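Local atomic coordinates of halogenase (Chondromyces crocatus, PDB entry 3E1T), a protein that probably uses bound FAD to halogenate a precursor of the chondrochlorens, as a variant member of the FAD-dependent halogenases. Residues D136-A144 with F293-V301; R352-V363 with M462-Q473. All coordinates share one frame; numbering follows the deposited sequence.

In the fold
Interactions 1 and 2 follow one another along the chain and their centres lie about 24 Å apart, yet they touch: CE2 of Phe-293 packs against CG of Arg-352 at 3.5 Å, and the same pair makes a cation-pi contact. Residues 136-144 with 293-301 join two sheets of the FAD-binding region, while 352-363 with 462-473 fasten the C-terminal part of the modelled chain to helix 340-368. That helix serves both, because Glu-340 pairs with Arg-143 of interaction 1. Neither contact reaches the cofactor: the side chains of Val-137 and Tyr-355 stay about 9 Å and about 10 Å, respectively, from the bound FAD.

Interaction 1 of 2, residues D136-A144 with F293-V301; sequences DVLFEGERA and FWKNGMALV
Arg-143 and Ala-144 meet Asn-296 and Gly-297 where the beta hairpin 133-150, closed by a type I' turn from Glu-140 to Arg-143, comes up against the turn leading into strand 298-300. That strand is an outer one of the five-stranded parallel sheet of the Rossmann-like nucleotide-binding fold, so the contact joins two sheets. One backbone hydrogen bond spans the two segments: Ala-144 N donates to Asn-296 O over 2.9 Å, nearly straight at 167° and in the carbonyl plane.

From this bond outward, Arg-143 CB stands 4.0 Å from Asn-296 O, and CG, anti to the backbone N (chi1 -167°), comes closer to the same oxygen, at 3.4 Å. The chain then runs extended to NE, which carries the guanidinium over the backbone of Gly-297, whose CA sits above the group's centre, 3.7 Å from Arg-143 CZ. NE and NH2 also lie near Gly-297 CA, while Arg-143 NH1 is nearest Gly-297 N (3.8 Å). Beyond the two segments, NH2 forms a salt bridge with Glu-340 and a hydrogen bond with Arg-162 O, which help fix the plane that Gly-297 covers. Gly-297 has positive phi and leaves no room for a CB beside Arg-143 CG and Ala-144 O.

On the other face of the hairpin, Met-298 is extended throughout. Its CB packs on Ala-144 CB, and its tip meets that of Val-137. Its sulfur makes an oblique Met-aromatic contact with the Phe-139 ring, SD lying 5.4 Å from the centroid and 69° off the normal. Val-178 and Ala-177 add to this apolar patch, touching Met-298 and Phe-139 respectively. Lys-295, bent at chi3, and Phe-139 reach for each other from opposite directions, Lys-295 CD coming obliquely to within 3.6 Å of Phe-139 CE1.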
loop_
_atom_site.group_PDB
_atom_site.type_symbol
_atom_site.label_atom_id
_atom_site.label_comp_id
_atom_site.label_asym_id
_atom_site.label_seq_id
_atom_site.Cartn_x
_atom_site.Cartn_y
_atom_site.Cartn_z
ATOM N N ASP A 136 22.102 -7.777 -7.085
ATOM C CA ASP A 136 22.008 -7.212 -8.422
ATOM C C ASP A 136 21.121 -8.091 -9.259
ATOM O O ASP A 136 21.085 -9.302 -9.056
ATOM C CB ASP A 136 23.396 -7.170 -9.084
ATOM C CG ASP A 136 24.399 -6.359 -8.297
ATOM O OD1 ASP A 136 24.309 -5.112 -8.333
ATOM O OD2 ASP A 136 25.279 -6.970 -7.652
ATOM N N VAL A 137 20.412 -7.476 -10.200
ATOM C CA VAL A 137 19.781 -8.189 -11.307
ATOM C C VAL A 137 20.759 -8.173 -12.495
ATOM O O VAL A 137 21.343 -7.138 -12.800
ATOM C CB VAL A 137 18.430 -7.544 -11.725
ATOM C CG1 VAL A 137 17.841 -8.251 -12.939
ATOM C CG2 VAL A 137 17.420 -7.565 -10.558
ATOM N N LEU A 138 20.906 -9.313 -13.173
ATOM C CA LEU A 138 21.881 -9.449 -14.262
ATOM C C LEU A 138 21.219 -9.371 -15.622
ATOM O O LEU A 138 20.151 -9.938 -15.831
ATOM C CB LEU A 138 22.675 -10.756 -14.130
ATOM C CG LEU A 138 23.326 -11.019 -12.767
ATOM C CD1 LEU A 138 23.924 -12.425 -12.695
ATOM C CD2 LEU A 138 24.366 -9.968 -12.428
ATOM N N PHE A 139 21.875 -8.675 -16.548
ATOM C CA PHE A 139 21.353 -8.476 -17.887
ATOM C C PHE A 139 22.245 -9.057 -18.982
ATOM O O PHE A 139 23.478 -9.018 -18.903
ATOM C CB PHE A 139 21.122 -6.984 -18.155
ATOM C CG PHE A 139 19.988 -6.398 -17.352
ATOM C CD1 PHE A 139 18.720 -6.277 -17.907
ATOM C CD2 PHE A 139 20.190 -5.987 -16.044
ATOM C CE1 PHE A 139 17.665 -5.754 -17.163
ATOM C CE2 PHE A 139 19.137 -5.462 -15.286
ATOM C CZ PHE A 139 17.877 -5.348 -15.849
ATOM N N GLU A 140 21.581 -9.575 -20.008
ATOM C CA GLU A 140 22.223 -10.065 -21.208
ATOM C C GLU A 140 21.199 -9.893 -22.326
ATOM O O GLU A 140 19.999 -10.098 -22.112
ATOM C CB GLU A 140 22.618 -11.532 -21.016
ATOM C CG GLU A 140 23.102 -12.265 -22.255
ATOM C CD GLU A 140 24.381 -11.699 -22.794
ATOM O OE1 GLU A 140 25.419 -11.760 -22.089
ATOM O OE2 GLU A 140 24.349 -11.194 -23.934
ATOM N N GLY A 141 21.672 -9.481 -23.498
ATOM C CA GLY A 141 20.808 -9.271 -24.658
ATOM C C GLY A 141 19.731 -8.237 -24.401
ATOM O O GLY A 141 18.634 -8.323 -24.964
ATOM N N GLU A 142 20.061 -7.261 -23.549
ATOM C CA GLU A 142 19.156 -6.186 -23.128
ATOM C C GLU A 142 17.949 -6.731 -22.370
ATOM O O GLU A 142 16.892 -6.100 -22.345
ATOM C CB GLU A 142 18.677 -5.363 -24.328
ATOM C CG GLU A 142 19.779 -4.753 -25.185
ATOM C CD GLU A 142 19.229 -4.168 -26.476
ATOM O OE1 GLU A 142 18.029 -3.810 -26.497
ATOM O OE2 GLU A 142 19.988 -4.075 -27.467
ATOM N N ARG A 143 18.111 -7.910 -21.772
ATOM C CA ARG A 143 17.044 -8.576 -21.032
ATOM C C ARG A 143 17.547 -8.930 -19.637
ATOM O O ARG A 143 18.731 -9.249 -19.465
ATOM C CB ARG A 143 16.598 -9.843 -21.775
ATOM C CG ARG A 143 15.290 -10.435 -21.263
ATOM C CD ARG A 143 14.992 -11.838 -21.807
ATOM N NE ARG A 143 13.826 -12.427 -21.142
ATOM C CZ ARG A 143 12.557 -12.143 -21.444
ATOM N NH1 ARG A 143 12.270 -11.285 -22.416
ATOM N NH2 ARG A 143 11.567 -12.727 -20.777
ATOM N N ALA A 144 16.669 -8.854 -18.635
ATOM C CA ALA A 144 17.012 -9.365 -17.301
ATOM C C ALA A 144 17.101 -10.878 -17.420
ATOM O O ALA A 144 16.197 -11.499 -17.976
ATOM C CB ALA A 144 15.968 -8.967 -16.272
ATOM N N PHE A 293 7.049 0.115 -14.998
ATOM C CA PHE A 293 6.861 -1.061 -14.125
ATOM C C PHE A 293 7.435 -2.356 -14.715
ATOM O O PHE A 293 7.446 -3.390 -14.043
ATOM C CB PHE A 293 5.380 -1.290 -13.776
ATOM C CG PHE A 293 4.731 -0.154 -13.010
ATOM C CD1 PHE A 293 5.484 0.724 -12.230
ATOM C CD2 PHE A 293 3.348 0.005 -13.038
ATOM C CE1 PHE A 293 4.868 1.765 -11.514
ATOM C CE2 PHE A 293 2.734 1.047 -12.334
ATOM C CZ PHE A 293 3.500 1.918 -11.567
ATOM N N TRP A 294 7.909 -2.300 -15.962
ATOM C CA TRP A 294 8.595 -3.450 -16.576
ATOM C C TRP A 294 9.579 -3.006 -17.671
ATOM O O TRP A 294 9.490 -1.886 -18.190
ATOM C CB TRP A 294 7.579 -4.436 -17.151
ATOM C CG TRP A 294 6.938 -3.954 -18.402
ATOM C CD1 TRP A 294 5.974 -2.994 -18.512
ATOM C CD2 TRP A 294 7.211 -4.406 -19.737
ATOM N NE1 TRP A 294 5.629 -2.822 -19.831
ATOM C CE2 TRP A 294 6.371 -3.678 -20.604
ATOM C CE3 TRP A 294 8.072 -5.368 -20.281
ATOM C CZ2 TRP A 294 6.375 -3.870 -21.992
ATOM C CZ3 TRP A 294 8.070 -5.563 -21.663
ATOM C CH2 TRP A 294 7.234 -4.813 -22.498
ATOM N N LYS A 295 10.523 -3.866 -18.029
ATOM C CA LYS A 295 11.374 -3.533 -19.186
ATOM C C LYS A 295 11.466 -4.649 -20.231
ATOM O O LYS A 295 10.807 -4.577 -21.277
ATOM C CB LYS A 295 12.743 -2.970 -18.761
ATOM C CG LYS A 295 13.596 -3.893 -17.923
ATOM C CD LYS A 295 15.065 -3.446 -17.903
ATOM C CE LYS A 295 15.546 -2.960 -19.278
ATOM N NZ LYS A 295 17.038 -2.947 -19.423
ATOM N N ASN A 296 12.272 -5.664 -19.959
ATOM C CA ASN A 296 12.369 -6.853 -20.804
ATOM C C ASN A 296 12.888 -7.922 -19.877
ATOM O O ASN A 296 14.050 -7.880 -19.465
ATOM C CB ASN A 296 13.325 -6.651 -21.993
ATOM C CG ASN A 296 12.595 -6.347 -23.308
ATOM O OD1 ASN A 296 11.361 -6.458 -23.411
ATOM N ND2 ASN A 296 13.359 -5.969 -24.323
ATOM N N GLY A 297 11.997 -8.832 -19.495
ATOM C CA GLY A 297 12.307 -9.875 -18.530
ATOM C C GLY A 297 12.248 -9.461 -17.067
ATOM O O GLY A 297 12.494 -10.282 -16.192
ATOM N N MET A 298 11.944 -8.195 -16.786
ATOM C CA MET A 298 11.855 -7.731 -15.397
ATOM C C MET A 298 10.576 -6.942 -15.174
ATOM O O MET A 298 10.075 -6.295 -16.095
ATOM C CB MET A 298 13.080 -6.896 -15.008
ATOM C CG MET A 298 13.221 -6.593 -13.507
ATOM S SD MET A 298 14.766 -5.749 -13.224
ATOM C CE MET A 298 14.645 -5.149 -11.522
ATOM N N ALA A 299 10.045 -7.019 -13.955
ATOM C CA ALA A 299 8.876 -6.231 -13.544
ATOM C C ALA A 299 9.004 -5.784 -12.090
ATOM O O ALA A 299 9.771 -6.372 -11.322
ATOM C CB ALA A 299 7.619 -7.014 -13.732
ATOM N N LEU A 300 8.253 -4.743 -11.714
ATOM C CA LEU A 300 8.212 -4.277 -10.326
ATOM C C LEU A 300 6.793 -4.457 -9.806
ATOM O O LEU A 300 5.811 -4.127 -10.489
ATOM C CB LEU A 300 8.637 -2.802 -10.199
ATOM C CG LEU A 300 9.880 -2.278 -10.927
ATOM C CD1 LEU A 300 9.907 -0.734 -10.985
ATOM C CD2 LEU A 300 11.162 -2.820 -10.290
ATOM N N VAL A 301 6.680 -4.996 -8.603
ATOM C CA VAL A 301 5.354 -5.145 -7.981
ATOM C C VAL A 301 5.383 -4.554 -6.588
ATOM O O VAL A 301 6.443 -4.497 -5.948
ATOM C CB VAL A 301 4.843 -6.630 -7.935
ATOM C CG1 VAL A 301 4.729 -7.240 -9.323
ATOM C CG2 VAL A 301 5.710 -7.465 -7.084
#

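Interaction 2 of 2, residues R352-V363 with M462-Q473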
loop_
_atom_site.group_PDB
_atom_site.type_symbol
_atom_site.label_atom_id
_atom_site.label_comp_id
_atom_site.label_asym_id
_atom_site.label_seq_id
_atom_site.Cartn_x
_atom_site.Cartn_y
_atom_site.Cartn_z
ATOM N N ARG A 352 -1.529 0.940 -12.990
ATOM C CA ARG A 352 -1.579 2.402 -12.966
ATOM C C ARG A 352 -3.026 2.893 -12.777
ATOM O O ARG A 352 -3.258 3.923 -12.144
ATOM C CB ARG A 352 -0.997 2.990 -14.258
ATOM C CG ARG A 352 0.517 2.927 -14.343
ATOM C CD ARG A 352 1.115 3.688 -15.544
ATOM N NE ARG A 352 2.569 3.544 -15.511
ATOM C CZ ARG A 352 3.386 4.242 -14.722
ATOM N NH1 ARG A 352 2.911 5.198 -13.929
ATOM N NH2 ARG A 352 4.694 3.998 -14.739
ATOM N N ARG A 353 -3.986 2.150 -13.324
ATOM C CA ARG A 353 -5.399 2.494 -13.171
ATOM C C ARG A 353 -5.829 2.404 -11.714
ATOM O O ARG A 353 -6.475 3.326 -11.213
ATOM C CB ARG A 353 -6.291 1.622 -14.053
ATOM C CG ARG A 353 -6.270 2.058 -15.484
ATOM C CD ARG A 353 -6.804 1.003 -16.444
ATOM N NE ARG A 353 -8.263 0.943 -16.485
ATOM C CZ ARG A 353 -9.049 1.820 -17.108
ATOM N NH1 ARG A 353 -8.539 2.873 -17.734
ATOM N NH2 ARG A 353 -10.363 1.658 -17.093
ATOM N N GLU A 354 -5.458 1.314 -11.038
ATOM C CA GLU A 354 -5.839 1.121 -9.645
ATOM C C GLU A 354 -5.069 2.069 -8.703
ATOM O O GLU A 354 -5.654 2.625 -7.765
ATOM C CB GLU A 354 -5.669 -0.345 -9.228
ATOM C CG GLU A 354 -6.160 -0.676 -7.807
ATOM C CD GLU A 354 -7.705 -0.701 -7.645
ATOM O OE1 GLU A 354 -8.465 -0.488 -8.624
ATOM O OE2 GLU A 354 -8.151 -0.946 -6.510
ATOM N N TYR A 355 -3.771 2.235 -8.956
ATOM C CA TYR A 355 -2.937 3.199 -8.228
ATOM C C TYR A 355 -3.472 4.630 -8.398
ATOM O O TYR A 355 -3.559 5.382 -7.417
ATOM C CB TYR A 355 -1.473 3.105 -8.689
ATOM C CG TYR A 355 -0.592 4.274 -8.302
ATOM C CD1 TYR A 355 0.022 4.334 -7.043
ATOM C CD2 TYR A 355 -0.347 5.312 -9.206
ATOM C CE1 TYR A 355 0.849 5.422 -6.696
ATOM C CE2 TYR A 355 0.468 6.401 -8.864
ATOM C CZ TYR A 355 1.050 6.444 -7.616
ATOM O OH TYR A 355 1.855 7.502 -7.304
ATOM N N GLY A 356 -3.811 4.984 -9.639
ATOM C CA GLY A 356 -4.391 6.284 -9.997
ATOM C C GLY A 356 -5.728 6.583 -9.336
ATOM O O GLY A 356 -5.980 7.715 -8.889
ATOM N N ASN A 357 -6.589 5.574 -9.287
ATOM C CA ASN A 357 -7.871 5.664 -8.593
ATOM C C ASN A 357 -7.710 6.035 -7.117
ATOM O O ASN A 357 -8.416 6.905 -6.609
ATOM C CB ASN A 357 -8.642 4.349 -8.720
ATOM C CG ASN A 357 -9.334 4.201 -10.076
ATOM O OD1 ASN A 357 -9.311 5.105 -10.887
ATOM N ND2 ASN A 357 -9.939 3.047 -10.315
ATOM N N PHE A 358 -6.788 5.372 -6.435
ATOM C CA PHE A 358 -6.505 5.694 -5.039
ATOM C C PHE A 358 -5.818 7.047 -4.880
ATOM O O PHE A 358 -6.154 7.807 -3.962
ATOM C CB PHE A 358 -5.687 4.592 -4.373
ATOM C CG PHE A 358 -6.517 3.470 -3.827
ATOM C CD1 PHE A 358 -7.114 3.585 -2.561
ATOM C CD2 PHE A 358 -6.717 2.310 -4.563
ATOM C CE1 PHE A 358 -7.896 2.564 -2.038
ATOM C CE2 PHE A 358 -7.500 1.272 -4.045
ATOM C CZ PHE A 358 -8.079 1.392 -2.771
ATOM N N TYR A 359 -4.847 7.339 -5.746
ATOM C CA TYR A 359 -4.142 8.614 -5.706
ATOM C C TYR A 359 -5.130 9.777 -5.792
ATOM O O TYR A 359 -5.121 10.676 -4.958
ATOM C CB TYR A 359 -3.092 8.733 -6.833
ATOM C CG TYR A 359 -2.102 9.884 -6.598
ATOM C CD1 TYR A 359 -0.864 9.645 -6.013
ATOM C CD2 TYR A 359 -2.426 11.208 -6.927
ATOM C CE1 TYR A 359 0.036 10.676 -5.779
ATOM C CE2 TYR A 359 -1.522 12.254 -6.697
ATOM C CZ TYR A 359 -0.294 11.975 -6.117
ATOM O OH TYR A 359 0.623 12.975 -5.872
ATOM N N GLN A 360 -5.972 9.731 -6.814
ATOM C CA GLN A 360 -6.947 10.766 -7.087
ATOM C C GLN A 360 -7.900 10.946 -5.931
ATOM O O GLN A 360 -8.161 12.072 -5.514
ATOM C CB GLN A 360 -7.728 10.428 -8.355
ATOM C CG GLN A 360 -6.938 10.698 -9.596
ATOM C CD GLN A 360 -6.800 12.174 -9.840
ATOM O OE1 GLN A 360 -7.741 12.817 -10.307
ATOM N NE2 GLN A 360 -5.639 12.727 -9.523
ATOM N N PHE A 361 -8.414 9.838 -5.411
ATOM C CA PHE A 361 -9.370 9.906 -4.326
ATOM C C PHE A 361 -8.745 10.420 -3.034
ATOM O O PHE A 361 -9.408 11.134 -2.269
ATOM C CB PHE A 361 -10.022 8.552 -4.095
ATOM C CG PHE A 361 -10.956 8.531 -2.922
ATOM C CD1 PHE A 361 -12.170 9.220 -2.970
ATOM C CD2 PHE A 361 -10.618 7.854 -1.768
ATOM C CE1 PHE A 361 -13.028 9.220 -1.877
ATOM C CE2 PHE A 361 -11.470 7.848 -0.674
ATOM C CZ PHE A 361 -12.680 8.527 -0.732
ATOM N N LEU A 362 -7.488 10.045 -2.771
ATOM C CA LEU A 362 -6.829 10.461 -1.533
ATOM C C LEU A 362 -6.479 11.946 -1.521
ATOM O O LEU A 362 -6.506 12.552 -0.456
ATOM C CB LEU A 362 -5.593 9.619 -1.216
ATOM C CG LEU A 362 -5.751 8.122 -0.873
ATOM C CD1 LEU A 362 -4.491 7.657 -0.155
ATOM C CD2 LEU A 362 -6.965 7.780 -0.047
ATOM N N VAL A 363 -6.102 12.506 -2.677
ATOM C CA VAL A 363 -5.887 13.958 -2.821
ATOM C C VAL A 363 -7.200 14.664 -2.426
ATOM O O VAL A 363 -7.195 15.542 -1.560
ATOM C CB VAL A 363 -5.420 14.388 -4.268
ATOM C CG1 VAL A 363 -5.419 15.945 -4.434
ATOM C CG2 VAL A 363 -4.024 13.847 -4.604
ATOM N N MET A 462 -3.462 13.765 -10.776
ATOM C CA MET A 462 -2.168 13.360 -10.218
ATOM C C MET A 462 -1.411 14.534 -9.567
ATOM O O MET A 462 -0.186 14.639 -9.692
ATOM C CB MET A 462 -1.294 12.684 -11.287
ATOM C CG MET A 462 -1.823 11.357 -11.873
ATOM S SD MET A 462 -2.507 10.150 -10.709
ATOM C CE MET A 462 -1.015 9.691 -9.802
ATOM N N GLN A 463 -2.133 15.400 -8.852
ATOM C CA GLN A 463 -1.513 16.558 -8.212
ATOM C C GLN A 463 -0.292 16.180 -7.385
ATOM O O GLN A 463 -0.362 15.303 -6.521
ATOM C CB GLN A 463 -2.510 17.304 -7.318
ATOM C CG GLN A 463 -1.990 18.662 -6.838
ATOM C CD GLN A 463 -3.000 19.405 -6.006
ATOM O OE1 GLN A 463 -4.137 19.593 -6.425
ATOM N NE2 GLN A 463 -2.599 19.805 -4.811
ATOM N N GLY A 464 0.818 16.859 -7.654
ATOM C CA GLY A 464 2.067 16.628 -6.929
ATOM C C GLY A 464 3.106 15.875 -7.746
ATOM O O GLY A 464 4.229 15.663 -7.277
ATOM N N PHE A 465 2.731 15.492 -8.969
ATOM C CA PHE A 465 3.637 14.775 -9.878
ATOM C C PHE A 465 4.112 15.575 -11.087
ATOM O O PHE A 465 3.375 16.393 -11.653
ATOM C CB PHE A 465 3.007 13.475 -10.389
ATOM C CG PHE A 465 3.272 12.295 -9.516
ATOM C CD1 PHE A 465 4.568 11.817 -9.349
ATOM C CD2 PHE A 465 2.231 11.660 -8.860
ATOM C CE1 PHE A 465 4.822 10.721 -8.528
ATOM C CE2 PHE A 465 2.472 10.554 -8.052
ATOM C CZ PHE A 465 3.769 10.093 -7.872
ATOM N N THR A 466 5.352 15.281 -11.472
ATOM C CA THR A 466 5.990 15.760 -12.691
ATOM C C THR A 466 5.152 15.372 -13.937
ATOM O O THR A 466 4.211 14.594 -13.820
ATOM C CB THR A 466 7.403 15.164 -12.759
ATOM O OG1 THR A 466 8.194 15.881 -13.709
ATOM C CG2 THR A 466 7.349 13.690 -13.145
ATOM N N ARG A 467 5.486 15.902 -15.115
ATOM C CA ARG A 467 4.677 15.642 -16.328
ATOM C C ARG A 467 4.709 14.190 -16.810
ATOM O O ARG A 467 3.708 13.692 -17.364
ATOM C CB ARG A 467 5.095 16.540 -17.499
ATOM C CG ARG A 467 6.431 16.140 -18.146
ATOM C CD ARG A 467 6.302 15.977 -19.665
ATOM N NE ARG A 467 7.447 15.259 -20.234
ATOM C CZ ARG A 467 7.423 13.989 -20.646
ATOM N NH1 ARG A 467 6.307 13.268 -20.569
ATOM N NH2 ARG A 467 8.522 13.436 -21.149
ATOM N N GLU A 468 5.866 13.546 -16.640
ATOM C CA GLU A 468 6.083 12.177 -17.118
ATOM C C GLU A 468 5.151 11.183 -16.426
ATOM O O GLU A 468 4.477 10.411 -17.096
ATOM C CB GLU A 468 7.553 11.751 -16.971
ATOM C CG GLU A 468 7.873 10.401 -17.645
ATOM C CD GLU A 468 9.376 10.093 -17.735
ATOM O OE1 GLU A 468 10.174 10.724 -17.004
ATOM O OE2 GLU A 468 9.755 9.212 -18.547
ATOM N N ILE A 469 5.096 11.218 -15.095
ATOM C CA ILE A 469 4.140 10.384 -14.363
ATOM C C ILE A 469 2.690 10.742 -14.740
ATOM O O ILE A 469 1.870 9.859 -14.989
ATOM C CB ILE A 469 4.358 10.462 -12.841
ATOM C CG1 ILE A 469 5.761 9.948 -12.473
ATOM C CG2 ILE A 469 3.242 9.718 -12.088
ATOM C CD1 ILE A 469 6.007 8.447 -12.754
ATOM N N THR A 470 2.384 12.040 -14.812
ATOM C CA THR A 470 1.021 12.483 -15.126
ATOM C C THR A 470 0.550 11.942 -16.476
ATOM O O THR A 470 -0.585 11.474 -16.605
ATOM C CB THR A 470 0.889 14.035 -15.080
ATOM O OG1 THR A 470 1.494 14.540 -13.878
ATOM C CG2 THR A 470 -0.571 14.445 -15.100
ATOM N N GLU A 471 1.425 12.000 -17.475
ATOM C CA GLU A 471 1.094 11.526 -18.816
ATOM C C GLU A 471 0.865 10.023 -18.872
ATOM O O GLU A 471 -0.134 9.571 -19.436
ATOM C CB GLU A 471 2.147 11.963 -19.842
ATOM C CG GLU A 471 1.909 13.376 -20.375
ATOM C CD GLU A 471 0.507 13.570 -20.973
ATOM O OE1 GLU A 471 -0.176 14.545 -20.580
ATOM O OE2 GLU A 471 0.088 12.745 -21.824
ATOM N N LEU A 472 1.773 9.262 -18.259
ATOM C CA LEU A 472 1.600 7.808 -18.110
ATOM C C LEU A 472 0.295 7.457 -17.427
ATOM O O LEU A 472 -0.407 6.544 -17.852
ATOM C CB LEU A 472 2.763 7.199 -17.322
ATOM C CG LEU A 472 4.109 7.276 -18.047
ATOM C CD1 LEU A 472 5.261 7.078 -17.071
ATOM C CD2 LEU A 472 4.160 6.277 -19.192
ATOM N N GLN A 473 -0.032 8.188 -16.363
ATOM C CA GLN A 473 -1.272 7.938 -15.637
ATOM C C GLN A 473 -2.484 8.311 -16.487
ATOM O O GLN A 473 -3.487 7.614 -16.456
ATOM C CB GLN A 473 -1.299 8.688 -14.300
ATOM C CG GLN A 473 -0.334 8.121 -13.239
ATOM C CD GLN A 473 -0.647 6.691 -12.880
ATOM O OE1 GLN A 473 0.169 5.799 -13.108
ATOM N NE2 GLN A 473 -1.839 6.456 -12.317
#
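Tyr-359 meets Met-462 face-on: the methyl CE lies 3.7 Å from the ring centroid and 23° off its normal, a CH-pi contact, with SD farther out in an oblique Met-aromatic one. Bends at chi2 and chi3 fold the methionine tip back toward the helix. At the ring's edge Tyr-359 OH donates to Gln-463 O over 2.6 Å, and the hydroxyl also bonds Ser-184. The Phe-465 ring meets Tyr-359 obliquely, planes at 42°, and presents its edge to Tyr-355 OH.

Farther along, the Gln-473 amide grips Arg-352 twice. Gln-473 NE2 donates to Arg-352 O (2.9 Å), approaching from the face opposite Gly-356 N, while Gln-473 OE1 accepts from Arg-352 NH1 (2.9 Å) in the guanidinium plane. The contact is part turn-on-helix, part helix-helix packing: the axes of 352-363 and 467-473 approach to 11.0 Å and cross at -112°, and the type II turn from Met-462 to Phe-465 leads into helix 467-473.

Leu-472 covers one guanidinium face, while a salt bridge from Glu-348 to NE and a hydrogen bond from NH2 to Asn-290 O orient Arg-352. Gln-463 is anchored by Ile-383 N and Lys-381 O.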